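Local coordinates for protein glutamine synthetase (Helicobacter pylori, PDB 5ZLI) that is a type I-beta glutamine synthetase, a twelve-chain enzyme whose chains pair a beta-grasp domain with a larger catalytic domain, at residues E111-H124 / E442-Y454. Sequence-based numbering, arbitrary orientation.
Sequences EKCPRSIAKKALQH and ESQVFSEEFIQAY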
loop_
_atom_site.group_PDB
_atom_site.type_symbol
_atom_site.label_atom_id
_atom_site.label_comp_id
_atom_site.label_asym_id
_atom_site.label_seq_id
_atom_site.Cartn_x
_atom_site.Cartn_y
_atom_site.Cartn_z
ATOM N N GLU B 111 -7.969 60.642 -8.243
ATOM C CA GLU B 111 -6.901 60.767 -9.222
ATOM C C GLU B 111 -6.067 59.491 -9.336
ATOM O O GLU B 111 -5.308 59.353 -10.303
ATOM C CB GLU B 111 -6.050 62.007 -8.888
ATOM C CG GLU B 111 -5.179 61.919 -7.622
ATOM C CD GLU B 111 -4.656 63.281 -7.178
ATOM O OE1 GLU B 111 -3.873 63.885 -7.922
ATOM O OE2 GLU B 111 -5.028 63.751 -6.074
ATOM N N LYS B 112 -6.236 58.535 -8.416
ATOM C CA LYS B 112 -5.517 57.262 -8.461
ATOM C C LYS B 112 -6.427 56.103 -8.832
ATOM O O LYS B 112 -5.984 54.947 -8.821
ATOM C CB LYS B 112 -4.841 56.984 -7.113
ATOM C CG LYS B 112 -3.837 58.034 -6.686
ATOM C CD LYS B 112 -2.895 57.555 -5.597
ATOM C CE LYS B 112 -3.536 57.640 -4.240
ATOM N NZ LYS B 112 -2.506 57.505 -3.172
ATOM N N CYS B 113 -7.661 56.404 -9.254
ATOM C CA CYS B 113 -8.583 55.390 -9.735
ATOM C C CYS B 113 -8.273 55.154 -11.207
ATOM O O CYS B 113 -8.494 56.051 -12.022
ATOM C CB CYS B 113 -10.030 55.833 -9.543
ATOM S SG CYS B 113 -11.222 54.780 -10.418
ATOM N N PRO B 114 -7.775 53.976 -11.587
ATOM C CA PRO B 114 -7.365 53.766 -12.976
ATOM C C PRO B 114 -8.473 54.012 -13.979
ATOM O O PRO B 114 -8.227 54.565 -15.060
ATOM C CB PRO B 114 -6.923 52.303 -12.978
ATOM C CG PRO B 114 -6.609 51.989 -11.592
ATOM C CD PRO B 114 -7.578 52.767 -10.775
ATOM N N ARG B 115 -9.675 53.517 -13.700
ATOM C CA ARG B 115 -10.775 53.788 -14.612
ATOM C C ARG B 115 -11.103 55.294 -14.673
ATOM O O ARG B 115 -11.549 55.791 -15.720
ATOM C CB ARG B 115 -11.967 52.930 -14.204
ATOM C CG ARG B 115 -12.988 52.853 -15.252
ATOM C CD ARG B 115 -14.106 51.898 -14.937
ATOM N NE ARG B 115 -15.330 52.681 -15.014
ATOM C CZ ARG B 115 -16.156 52.721 -16.055
ATOM N NH1 ARG B 115 -15.923 51.988 -17.127
ATOM N NH2 ARG B 115 -17.220 53.506 -16.014
ATOM N N SER B 116 -10.866 56.042 -13.577
ATOM C CA SER B 116 -10.995 57.502 -13.612
ATOM C C SER B 116 -9.910 58.128 -14.483
ATOM O O SER B 116 -10.151 59.117 -15.187
ATOM C CB SER B 116 -10.932 58.085 -12.203
ATOM O OG SER B 116 -12.103 57.836 -11.453
ATOM N N ILE B 117 -8.688 57.607 -14.391
ATOM C CA ILE B 117 -7.637 58.034 -15.304
ATOM C C ILE B 117 -8.062 57.817 -16.754
ATOM O O ILE B 117 -7.891 58.700 -17.597
ATOM C CB ILE B 117 -6.314 57.303 -14.979
ATOM C CG1 ILE B 117 -5.805 57.724 -13.590
ATOM C CG2 ILE B 117 -5.241 57.499 -16.093
ATOM C CD1 ILE B 117 -4.535 57.009 -13.105
ATOM N N ALA B 118 -8.688 56.672 -17.056
ATOM C CA ALA B 118 -9.003 56.341 -18.447
ATOM C C ALA B 118 -10.034 57.264 -19.047
ATOM O O ALA B 118 -10.073 57.403 -20.268
ATOM C CB ALA B 118 -9.493 54.897 -18.578
ATOM N N LYS B 119 -10.889 57.869 -18.226
ATOM C CA LYS B 119 -11.768 58.897 -18.749
ATOM C C LYS B 119 -11.003 60.202 -18.897
ATOM O O LYS B 119 -11.007 60.807 -19.970
ATOM C CB LYS B 119 -12.938 59.069 -17.807
ATOM C CG LYS B 119 -13.764 57.840 -17.726
ATOM C CD LYS B 119 -14.982 58.067 -16.886
ATOM C CE LYS B 119 -15.770 56.784 -16.796
ATOM N NZ LYS B 119 -16.982 56.858 -15.956
ATOM N N LYS B 120 -10.195 60.552 -17.901
ATOM C CA LYS B 120 -9.436 61.789 -17.996
ATOM C C LYS B 120 -8.468 61.745 -19.178
ATOM O O LYS B 120 -8.174 62.788 -19.781
ATOM C CB LYS B 120 -8.733 62.020 -16.656
ATOM C CG LYS B 120 -9.732 62.391 -15.551
ATOM C CD LYS B 120 -9.114 62.597 -14.173
ATOM C CE LYS B 120 -7.825 63.383 -14.223
ATOM N NZ LYS B 120 -7.949 64.665 -14.949
ATOM N N ALA B 121 -8.032 60.550 -19.580
ATOM C CA ALA B 121 -7.122 60.424 -20.717
ATOM C C ALA B 121 -7.850 60.538 -22.041
ATOM O O ALA B 121 -7.276 61.021 -23.019
ATOM C CB ALA B 121 -6.376 59.097 -20.664
ATOM N N LEU B 122 -9.052 59.973 -22.124
ATOM C CA LEU B 122 -9.867 60.122 -23.318
ATOM C C LEU B 122 -10.526 61.487 -23.387
ATOM O O LEU B 122 -10.856 61.952 -24.478
ATOM C CB LEU B 122 -10.914 59.012 -23.398
ATOM C CG LEU B 122 -11.964 59.095 -24.510
ATOM C CD1 LEU B 122 -11.345 59.015 -25.897
ATOM C CD2 LEU B 122 -12.997 57.990 -24.306
ATOM N N GLN B 123 -10.721 62.153 -22.256
ATOM C CA GLN B 123 -11.304 63.482 -22.351
ATOM C C GLN B 123 -10.256 64.537 -22.680
ATOM O O GLN B 123 -10.583 65.524 -23.346
ATOM C CB GLN B 123 -12.064 63.805 -21.068
ATOM C CG GLN B 123 -13.551 63.355 -21.102
ATOM C CD GLN B 123 -13.801 61.828 -21.331
ATOM O OE1 GLN B 123 -12.908 61.050 -21.692
ATOM N NE2 GLN B 123 -15.044 61.416 -21.108
ATOM N N HIS B 124 -8.993 64.329 -22.276
ATOM C CA HIS B 124 -7.916 65.228 -22.693
ATOM C C HIS B 124 -7.774 65.290 -24.204
ATOM O O HIS B 124 -7.276 66.293 -24.712
ATOM C CB HIS B 124 -6.558 64.825 -22.091
ATOM C CG HIS B 124 -5.390 65.556 -22.692
ATOM N ND1 HIS B 124 -4.476 64.952 -23.527
ATOM C CD2 HIS B 124 -5.008 66.855 -22.597
ATOM C CE1 HIS B 124 -3.577 65.842 -23.914
ATOM N NE2 HIS B 124 -3.879 67.005 -23.364
ATOM N N GLU B 442 0.393 65.906 -18.638
ATOM C CA GLU B 442 -0.394 66.894 -19.349
ATOM C C GLU B 442 -1.823 66.838 -18.828
ATOM O O GLU B 442 -2.402 65.757 -18.717
ATOM C CB GLU B 442 -0.362 66.565 -20.848
ATOM C CG GLU B 442 0.988 66.858 -21.544
ATOM C CD GLU B 442 1.167 66.094 -22.879
ATOM O OE1 GLU B 442 2.058 66.450 -23.695
ATOM O OE2 GLU B 442 0.430 65.107 -23.099
ATOM N N SER B 443 -2.370 68.009 -18.474
ATOM C CA SER B 443 -3.761 68.172 -18.016
ATOM C C SER B 443 -4.096 67.243 -16.845
ATOM O O SER B 443 -5.249 66.824 -16.662
ATOM C CB SER B 443 -4.752 68.011 -19.163
ATOM O OG SER B 443 -4.349 68.815 -20.263
ATOM N N GLN B 444 -3.079 66.911 -16.041
ATOM C CA GLN B 444 -3.262 66.218 -14.767
ATOM C C GLN B 444 -3.893 64.836 -14.950
ATOM O O GLN B 444 -4.541 64.302 -14.034
ATOM C CB GLN B 444 -4.075 67.090 -13.799
ATOM C CG GLN B 444 -3.406 68.437 -13.492
ATOM C CD GLN B 444 -1.987 68.291 -12.915
ATOM O OE1 GLN B 444 -1.773 67.591 -11.914
ATOM N NE2 GLN B 444 -1.011 68.955 -13.549
ATOM N N VAL B 445 -3.695 64.248 -16.138
ATOM C CA VAL B 445 -4.286 62.944 -16.448
ATOM C C VAL B 445 -3.672 61.884 -15.543
ATOM O O VAL B 445 -4.377 61.104 -14.885
ATOM C CB VAL B 445 -4.107 62.606 -17.949
ATOM C CG1 VAL B 445 -4.654 61.211 -18.284
ATOM C CG2 VAL B 445 -4.782 63.634 -18.844
ATOM N N PHE B 446 -2.353 61.883 -15.461
ATOM C CA PHE B 446 -1.592 61.083 -14.515
ATOM C C PHE B 446 -1.032 62.102 -13.521
ATOM O O PHE B 446 -0.000 62.725 -13.760
ATOM C CB PHE B 446 -0.468 60.293 -15.233
ATOM C CG PHE B 446 -0.958 59.157 -16.122
ATOM C CD1 PHE B 446 -1.696 59.410 -17.274
ATOM C CD2 PHE B 446 -0.600 57.848 -15.855
ATOM C CE1 PHE B 446 -2.113 58.394 -18.079
ATOM C CE2 PHE B 446 -1.009 56.824 -16.677
ATOM C CZ PHE B 446 -1.768 57.104 -17.788
ATOM N N SER B 447 -1.726 62.301 -12.416
ATOM C CA SER B 447 -1.188 63.191 -11.398
ATOM C C SER B 447 0.076 62.588 -10.781
ATOM O O SER B 447 0.275 61.373 -10.771
ATOM C CB SER B 447 -2.242 63.468 -10.346
ATOM O OG SER B 447 -2.292 62.426 -9.407
ATOM N N GLU B 448 0.953 63.450 -10.270
ATOM C CA GLU B 448 2.235 62.950 -9.785
ATOM C C GLU B 448 2.070 62.083 -8.552
ATOM O O GLU B 448 2.791 61.089 -8.399
ATOM C CB GLU B 448 3.197 64.101 -9.508
ATOM C CG GLU B 448 4.500 63.680 -8.807
ATOM C CD GLU B 448 5.653 63.329 -9.720
ATOM O OE1 GLU B 448 5.490 63.385 -10.965
ATOM O OE2 GLU B 448 6.735 63.009 -9.161
ATOM N N GLU B 449 1.142 62.433 -7.654
ATOM C CA GLU B 449 0.873 61.547 -6.523
ATOM C C GLU B 449 0.641 60.122 -7.009
ATOM O O GLU B 449 1.309 59.188 -6.553
ATOM C CB GLU B 449 -0.302 62.070 -5.703
ATOM C CG GLU B 449 0.178 62.893 -4.510
ATOM C CD GLU B 449 -0.783 63.997 -4.081
ATOM O OE1 GLU B 449 -0.315 64.999 -3.483
ATOM O OE2 GLU B 449 -1.999 63.863 -4.334
ATOM N N PHE B 450 -0.237 59.948 -8.001
ATOM C CA PHE B 450 -0.457 58.611 -8.557
ATOM C C PHE B 450 0.849 57.968 -9.041
ATOM O O PHE B 450 1.131 56.818 -8.702
ATOM C CB PHE B 450 -1.481 58.646 -9.704
ATOM C CG PHE B 450 -1.542 57.350 -10.505
ATOM C CD1 PHE B 450 -2.265 56.261 -10.049
ATOM C CD2 PHE B 450 -0.822 57.206 -11.684
ATOM C CE1 PHE B 450 -2.296 55.074 -10.776
ATOM C CE2 PHE B 450 -0.854 56.028 -12.386
ATOM C CZ PHE B 450 -1.584 54.961 -11.924
ATOM N N ILE B 451 1.643 58.682 -9.853
ATOM C CA ILE B 451 2.860 58.098 -10.426
ATOM C C ILE B 451 3.770 57.593 -9.332
ATOM O O ILE B 451 4.411 56.546 -9.461
ATOM C CB ILE B 451 3.619 59.112 -11.303
ATOM C CG1 ILE B 451 2.916 59.378 -12.642
ATOM C CG2 ILE B 451 5.084 58.686 -11.499
ATOM C CD1 ILE B 451 3.485 60.604 -13.397
ATOM N N GLN B 452 3.874 58.343 -8.250
ATOM C CA GLN B 452 4.729 57.898 -7.166
ATOM C C GLN B 452 4.092 56.711 -6.469
ATOM O O GLN B 452 4.782 55.743 -6.132
ATOM C CB GLN B 452 4.970 59.086 -6.232
ATOM C CG GLN B 452 5.742 60.216 -6.937
ATOM C CD GLN B 452 7.222 59.883 -7.162
ATOM O OE1 GLN B 452 7.896 59.414 -6.240
ATOM N NE2 GLN B 452 7.727 60.121 -8.375
ATOM N N ALA B 453 2.765 56.708 -6.359
ATOM C CA ALA B 453 2.097 55.523 -5.845
ATOM C C ALA B 453 2.340 54.335 -6.775
ATOM O O ALA B 453 2.785 53.275 -6.337
ATOM C CB ALA B 453 0.596 55.795 -5.679
ATOM N N TYR B 454 2.154 54.525 -8.076
ATOM C CA TYR B 454 2.333 53.411 -8.988
ATOM C C TYR B 454 3.760 52.915 -8.936
ATOM O O TYR B 454 4.003 51.715 -9.006
ATOM C CB TYR B 454 1.959 53.830 -10.405
ATOM C CG TYR B 454 2.008 52.709 -11.436
ATOM C CD1 TYR B 454 0.881 51.940 -11.683
ATOM C CD2 TYR B 454 3.157 52.447 -12.181
ATOM C CE1 TYR B 454 0.886 50.939 -12.621
ATOM C CE2 TYR B 454 3.178 51.428 -13.133
ATOM C CZ TYR B 454 2.027 50.677 -13.345
ATOM O OH TYR B 454 1.974 49.653 -14.270
#
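I117 meets two phenyl rings with its two methyl ends. CD1 sits over the centre of the F450 ring, 3.6 Å from its centroid and 5° off the ring normal, a CH-pi contact. CG2 lies over one face of F446, nearer the rim, 4.0 Å from that centroid. With CG1 beside the backbone N and CG2 anti to it (chi1 -65°), the two branches diverge and each reaches its own ring. One turn after I117, A121 CB meets V445 CG1 at 3.6 Å, while V445 CG2 rests near the K120 carbonyl and H124 CB.

At the other end, S447 OG donates to E111 OE1 (2.6 Å). It comes from the anti side, 27° out of the carboxylate plane. E111 OE2 lies 3.5 Å from E449 OE2. K106 forms salt bridges to both oxygens and probably offsets the like charges. The aliphatic part of K112 runs past F450 to A453, with CD 3.9 Å from A453 CB; its NZ bonds to the G66 carbonyl.

C113 N-caps helix 114-128 through a weak S116 N to SG bond, and S447 is the N-cap of helix 448-466. Y454 CB lies over the opposite face of F450, toward its rim. Helix 114-128, with E111 and K112 ahead of it, packs on the first turns of helix 448-466 and the residues leading into it. Helix 377-393 touches P114, A121 and H124, helix 238-258 packs on A118, and strand 94-103 meets C113 and S116.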